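Local coordinates for Blr6230 protein (Bradyrhizobium diazoefficiens USDA 110, PDB 5NGG) that probably hydrolyses beta-lactam antibiotics as a zinc-dependent subclass B3 metallo-beta-lactamase, at residues R154-G159 against T182-T187; G159-L164 against T168-A173. All blocks are in the same frame, centred on the assembly; numbering follows the deposited sequence.

Interaction 1 (R154-G159 against T182-T187); sequences RAVKEG and TSWEMT. With ZN (zinc ion), chain E.
Val156 meets Trp184 and Thr182 through a single methyl, CG2, and this one group carries the whole side-chain contact between 154-159 and 182-187, two segments that belong to different beta-sheets. The methyl lies 3.8 Å from Trp184 CH2 and 4.1 Å from Trp184 CZ2, so it meets the far corner of the six-membered ring, approaching obliquely. With chi1 of Val156 at -64°, CG2 sits between the backbone N and the carbonyl carbon and is thereby aimed at the indole. Trp184 reaches in from the opposite direction. One face of its ring is taken by Thr182 CG2 of its own strand, 3.7 Å above the plane and offset toward the rim; the same threonine methyl stands 4.3 Å from Val156 CG2. The polar ends turn elsewhere: Trp184 NE1 donates to Asn99 O, and Thr182 OG1 is hydrogen-bonded to Gly180 O. Ala171 of strand 167-173 touches all three side chains and joins the same apolar layer. Strand 154-156 is the last of the seven-stranded sheet and strand 182-190 the middle of the five-stranded one, so the contact belongs to the interior of the alpha-beta/beta-alpha sandwich of the metallo-beta-lactamase fold. Two residues beyond Val156, the chain has left the strand and Glu158 OE2 binds a zinc ion at 2.0 Å, a site completed by His172 and Lys229. Contact between the segments is thus apolar and nondirectional: the polar groups of Trp184 and Thr182 find partners elsewhere, and the metal is bound by the loop that follows Val156.

Interaction 2 (G159-L164 against T168-A173); sequences GDRVTL and TLTAHA. With ZN (zinc ion), chain E.
Arg161, on the outer strand 161-164 of a beta hairpin, crosses Thr168 and Thr170 of its partner strand 167-173, at the edge of the five-stranded sheet. Its CB lies 4.1 Å from Thr168 CG2. Next along the chain, CG passes Thr170 OG1 at 3.9 Å. The bend at chi3 (56°) then turns the chain back, bringing the guanidinium flat above Thr168, whose CG2 lies over the centre of one face, 4.0 Å from the plane. At the tip, NH2 donates to a water lying in plane at the guanidinium edge, and that water is also hydrogen-bonded to Thr170 OG1, bridging the arginine to Thr170, whereas Thr168 is met only through its methyl. Thr163 continues this face of the sheet, while Val162 and Leu169 point to the other, toward the buried interior. Val162 and Leu169 form the antiparallel hydrogen-bonded pair, joined by both N-H...O bonds. The ladder runs on past the strand end: Ala171 N donates to Asp160 O, nearly straight at 172°, and Gly159 N to Ala171 O, a more bent bond at 156°. Asp160 OD2 accepts from Lys157 N across the turn that enters the hairpin. Farther along the inner strand, His172 ND1 binds the zinc ion at 2.0 Å. At the other end, the non-hydrogen-bonded pair Thr163 and Thr168 is joined through its hydroxyls, OG1 to OG1, at 2.8 Å.

Both segments of interaction 2 fall within the length of chain that interaction 1 spans; the two share Gly159, and their centres are about 4 Å apart. Strand 167-173 pairs with strand 182-190, His172 N being 2.8 Å from Ser183 O. The zinc ion unites them: interaction 1 supplies Glu158 and interaction 2 His172 to the same ion. Second-shell bonds also cross between them, since Glu185 OE1 holds His172 NE2 at 2.7 Å and Glu158 OE1 is hydrogen-bonded to Ala173 N. This zinc is distinct from the two bound by His101, His103 and His177 and by Asp105, His106 and His242, which form the dinuclear centre expected of the active site.

Interaction 1 (R154-G159 against T182-T187)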
loop_
_atom_site.group_PDB
_atom_site.type_symbol
_atom_site.label_atom_id
_atom_site.label_comp_id
_atom_site.label_asym_id
_atom_site.label_seq_id
_atom_site.Cartn_x
_atom_site.Cartn_y
_atom_site.Cartn_z
ATOM N N ARG A 154 4.550 -16.153 -4.043
ATOM C CA ARG A 154 5.953 -15.800 -3.936
ATOM C C ARG A 154 6.120 -14.838 -2.759
ATOM O O ARG A 154 5.496 -13.769 -2.732
ATOM C CB ARG A 154 6.464 -15.137 -5.214
ATOM C CG ARG A 154 7.943 -14.816 -5.141
ATOM C CD ARG A 154 8.431 -14.285 -6.453
ATOM N NE ARG A 154 9.781 -13.760 -6.332
ATOM C CZ ARG A 154 10.402 -13.041 -7.259
ATOM N NH1 ARG A 154 9.805 -12.758 -8.411
ATOM N NH2 ARG A 154 11.629 -12.604 -7.024
ATOM N N ALA A 155 6.980 -15.229 -1.812
ATOM C CA ALA A 155 7.299 -14.443 -0.636
ATOM C C ALA A 155 8.606 -13.709 -0.919
ATOM O O ALA A 155 9.595 -14.344 -1.266
ATOM C CB ALA A 155 7.423 -15.348 0.588
ATOM N N VAL A 156 8.621 -12.389 -0.797
ATOM C CA VAL A 156 9.794 -11.585 -1.146
ATOM C C VAL A 156 10.507 -10.992 0.063
ATOM O O VAL A 156 9.893 -10.791 1.105
ATOM C CB VAL A 156 9.483 -10.467 -2.178
ATOM C CG1 VAL A 156 9.050 -11.072 -3.504
ATOM C CG2 VAL A 156 8.477 -9.478 -1.634
ATOM N N LYS A 157 11.801 -10.719 -0.126
ATOM C CA LYS A 157 12.633 -9.991 0.827
ATOM C C LYS A 157 13.342 -8.845 0.108
ATOM O O LYS A 157 13.227 -8.692 -1.115
ATOM C CB LYS A 157 13.626 -10.930 1.506
ATOM C CG LYS A 157 12.963 -11.946 2.418
ATOM C CD LYS A 157 13.976 -12.658 3.299
ATOM N N GLU A 158 14.077 -8.044 0.872
ATOM C CA GLU A 158 14.800 -6.885 0.350
ATOM C C GLU A 158 15.581 -7.226 -0.912
ATOM O O GLU A 158 16.397 -8.155 -0.927
ATOM C CB GLU A 158 15.746 -6.353 1.424
ATOM C CG GLU A 158 16.709 -5.245 0.997
ATOM C CD GLU A 158 16.052 -3.912 0.696
ATOM O OE1 GLU A 158 14.936 -3.633 1.181
ATOM O OE2 GLU A 158 16.700 -3.116 -0.031
ATOM N N GLY A 159 15.341 -6.445 -1.956
ATOM C CA GLY A 159 16.066 -6.538 -3.213
ATOM C C GLY A 159 15.506 -7.488 -4.252
ATOM O O GLY A 159 15.990 -7.506 -5.384
ATOM N N THR A 182 6.121 -4.072 2.491
ATOM C CA THR A 182 7.040 -4.051 1.356
ATOM C C THR A 182 6.722 -2.847 0.494
ATOM O O THR A 182 5.595 -2.681 0.017
ATOM C CB THR A 182 6.906 -5.340 0.537
ATOM O OG1 THR A 182 7.180 -6.468 1.394
ATOM C CG2 THR A 182 7.873 -5.364 -0.638
ATOM N N SER A 183 7.722 -2.011 0.283
ATOM C CA SER A 183 7.639 -0.882 -0.631
ATOM C C SER A 183 8.229 -1.291 -1.973
ATOM O O SER A 183 9.289 -1.895 -2.030
ATOM C CB SER A 183 8.392 0.319 -0.058
ATOM O OG SER A 183 7.794 0.755 1.167
ATOM N N TRP A 184 7.518 -0.987 -3.056
ATOM C CA TRP A 184 7.887 -1.497 -4.376
ATOM C C TRP A 184 8.405 -0.372 -5.278
ATOM O O TRP A 184 7.727 0.634 -5.457
ATOM C CB TRP A 184 6.652 -2.121 -5.022
ATOM C CG TRP A 184 6.158 -3.370 -4.369
ATOM C CD1 TRP A 184 5.152 -3.497 -3.451
ATOM C CD2 TRP A 184 6.676 -4.676 -4.574
ATOM N NE1 TRP A 184 5.001 -4.799 -3.098
ATOM C CE2 TRP A 184 5.918 -5.556 -3.778
ATOM C CE3 TRP A 184 7.695 -5.203 -5.378
ATOM C CZ2 TRP A 184 6.136 -6.939 -3.784
ATOM C CZ3 TRP A 184 7.919 -6.542 -5.361
ATOM C CH2 TRP A 184 7.132 -7.410 -4.588
ATOM N N GLU A 185 9.600 -0.565 -5.833
ATOM C CA GLU A 185 10.225 0.438 -6.692
ATOM C C GLU A 185 10.139 0.030 -8.161
ATOM O O GLU A 185 10.354 -1.129 -8.516
ATOM C CB GLU A 185 11.683 0.597 -6.290
ATOM C CG GLU A 185 12.446 1.636 -7.084
ATOM C CD GLU A 185 13.894 1.781 -6.648
ATOM O OE1 GLU A 185 14.374 1.006 -5.770
ATOM O OE2 GLU A 185 14.562 2.675 -7.232
ATOM N N MET A 186 9.842 0.994 -9.024
ATOM C CA MET A 186 9.879 0.745 -10.476
ATOM C C MET A 186 10.195 2.015 -11.222
ATOM O O MET A 186 10.011 3.113 -10.717
ATOM C CB MET A 186 8.596 0.127 -11.024
ATOM C CG MET A 186 7.372 1.013 -10.939
ATOM S SD MET A 186 5.922 0.301 -11.761
ATOM C CE MET A 186 6.321 0.639 -13.473
ATOM N N THR A 187 10.713 1.835 -12.432
ATOM C CA THR A 187 11.052 2.946 -13.291
ATOM C C THR A 187 9.915 3.186 -14.295
ATOM O O THR A 187 9.355 2.241 -14.887
ATOM C CB THR A 187 12.321 2.618 -14.087
ATOM O OG1 THR A 187 13.337 2.255 -13.158
ATOM C CG2 THR A 187 12.789 3.782 -14.948
HETATM ZN ZN ZN E . 15.887 -1.331 -0.102
#

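Interaction 2 (G159-L164 against T168-A173)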
loop_
_atom_site.group_PDB
_atom_site.type_symbol
_atom_site.label_atom_id
_atom_site.label_comp_id
_atom_site.label_asym_id
_atom_site.label_seq_id
_atom_site.Cartn_x
_atom_site.Cartn_y
_atom_site.Cartn_z
ATOM N N GLY A 159 15.341 -6.445 -1.956
ATOM C CA GLY A 159 16.066 -6.538 -3.213
ATOM C C GLY A 159 15.506 -7.488 -4.252
ATOM O O GLY A 159 15.990 -7.506 -5.384
ATOM N N ASP A 160 14.512 -8.297 -3.889
ATOM C CA ASP A 160 13.953 -9.253 -4.846
ATOM C C ASP A 160 13.268 -8.510 -6.013
ATOM O O ASP A 160 12.680 -7.448 -5.825
ATOM C CB ASP A 160 12.963 -10.202 -4.178
ATOM C CG ASP A 160 13.633 -11.217 -3.266
ATOM O OD1 ASP A 160 14.889 -11.373 -3.297
ATOM O OD2 ASP A 160 12.874 -11.859 -2.518
ATOM N N ARG A 161 13.385 -9.064 -7.217
ATOM C CA ARG A 161 12.841 -8.465 -8.442
ATOM C C ARG A 161 11.672 -9.302 -8.963
ATOM O O ARG A 161 11.757 -10.536 -9.026
ATOM C CB ARG A 161 13.934 -8.325 -9.510
ATOM C CG ARG A 161 15.029 -7.307 -9.161
ATOM C CD ARG A 161 16.335 -7.560 -9.914
ATOM N NE ARG A 161 16.171 -7.592 -11.370
ATOM C CZ ARG A 161 16.266 -6.543 -12.193
ATOM N NH1 ARG A 161 16.098 -6.726 -13.504
ATOM N NH2 ARG A 161 16.522 -5.318 -11.737
ATOM N N VAL A 162 10.593 -8.623 -9.341
ATOM C CA VAL A 162 9.393 -9.251 -9.854
ATOM C C VAL A 162 9.118 -8.670 -11.240
ATOM O O VAL A 162 9.002 -7.451 -11.379
ATOM C CB VAL A 162 8.213 -8.968 -8.898
ATOM C CG1 VAL A 162 6.937 -9.555 -9.438
ATOM C CG2 VAL A 162 8.502 -9.531 -7.517
ATOM N N THR A 163 9.008 -9.529 -12.255
ATOM C CA THR A 163 8.864 -9.098 -13.654
ATOM C C THR A 163 7.589 -9.667 -14.273
ATOM O O THR A 163 7.301 -10.860 -14.112
ATOM C CB THR A 163 10.094 -9.536 -14.467
ATOM O OG1 THR A 163 11.259 -8.905 -13.933
ATOM C CG2 THR A 163 9.990 -9.152 -15.932
ATOM N N LEU A 164 6.835 -8.815 -14.975
ATOM C CA LEU A 164 5.796 -9.266 -15.913
ATOM C C LEU A 164 6.041 -8.562 -17.238
ATOM O O LEU A 164 6.011 -7.325 -17.305
ATOM C CB LEU A 164 4.382 -8.951 -15.405
ATOM C CG LEU A 164 3.215 -9.401 -16.317
ATOM C CD1 LEU A 164 3.129 -10.920 -16.465
ATOM C CD2 LEU A 164 1.884 -8.853 -15.831
ATOM N N THR A 168 9.474 -4.432 -14.502
ATOM C CA THR A 168 10.078 -5.027 -13.307
ATOM C C THR A 168 9.931 -4.099 -12.096
ATOM O O THR A 168 10.210 -2.885 -12.167
ATOM C CB THR A 168 11.564 -5.304 -13.561
ATOM O OG1 THR A 168 11.678 -6.251 -14.622
ATOM C CG2 THR A 168 12.264 -5.875 -12.324
ATOM N N LEU A 169 9.544 -4.689 -10.961
ATOM C CA LEU A 169 9.510 -3.979 -9.689
ATOM C C LEU A 169 10.507 -4.624 -8.741
ATOM O O LEU A 169 10.722 -5.855 -8.788
ATOM C CB LEU A 169 8.117 -3.986 -9.054
ATOM C CG LEU A 169 7.025 -3.289 -9.879
ATOM C CD1 LEU A 169 6.222 -4.281 -10.727
ATOM C CD2 LEU A 169 6.104 -2.487 -8.996
ATOM N N THR A 170 11.095 -3.802 -7.867
ATOM C CA THR A 170 12.039 -4.255 -6.856
ATOM C C THR A 170 11.406 -4.087 -5.471
ATOM O O THR A 170 10.892 -3.014 -5.132
ATOM C CB THR A 170 13.349 -3.462 -6.931
ATOM O OG1 THR A 170 13.916 -3.641 -8.230
ATOM C CG2 THR A 170 14.354 -3.933 -5.888
ATOM N N ALA A 171 11.429 -5.159 -4.678
ATOM C CA ALA A 171 10.934 -5.148 -3.304
ATOM C C ALA A 171 11.924 -4.486 -2.372
ATOM O O ALA A 171 13.118 -4.819 -2.388
ATOM C CB ALA A 171 10.662 -6.574 -2.846
ATOM N N HIS A 172 11.413 -3.634 -1.493
ATOM C CA HIS A 172 12.184 -3.116 -0.368
ATOM C C HIS A 172 11.485 -3.451 0.936
ATOM O O HIS A 172 10.299 -3.180 1.092
ATOM C CB HIS A 172 12.343 -1.609 -0.464
ATOM C CG HIS A 172 13.148 -1.165 -1.626
ATOM N ND1 HIS A 172 14.518 -1.065 -1.593
ATOM C CD2 HIS A 172 12.767 -0.830 -2.872
ATOM C CE1 HIS A 172 14.950 -0.654 -2.771
ATOM N NE2 HIS A 172 13.904 -0.498 -3.562
ATOM N N ALA A 173 12.225 -4.009 1.891
ATOM C CA ALA A 173 11.655 -4.346 3.190
ATOM C C ALA A 173 11.584 -3.089 4.028
ATOM O O ALA A 173 12.606 -2.508 4.384
ATOM C CB ALA A 173 12.488 -5.418 3.871
HETATM ZN ZN ZN E . 15.887 -1.331 -0.102
HETATM O O HOH W 1 16.501 -4.268 -8.745
#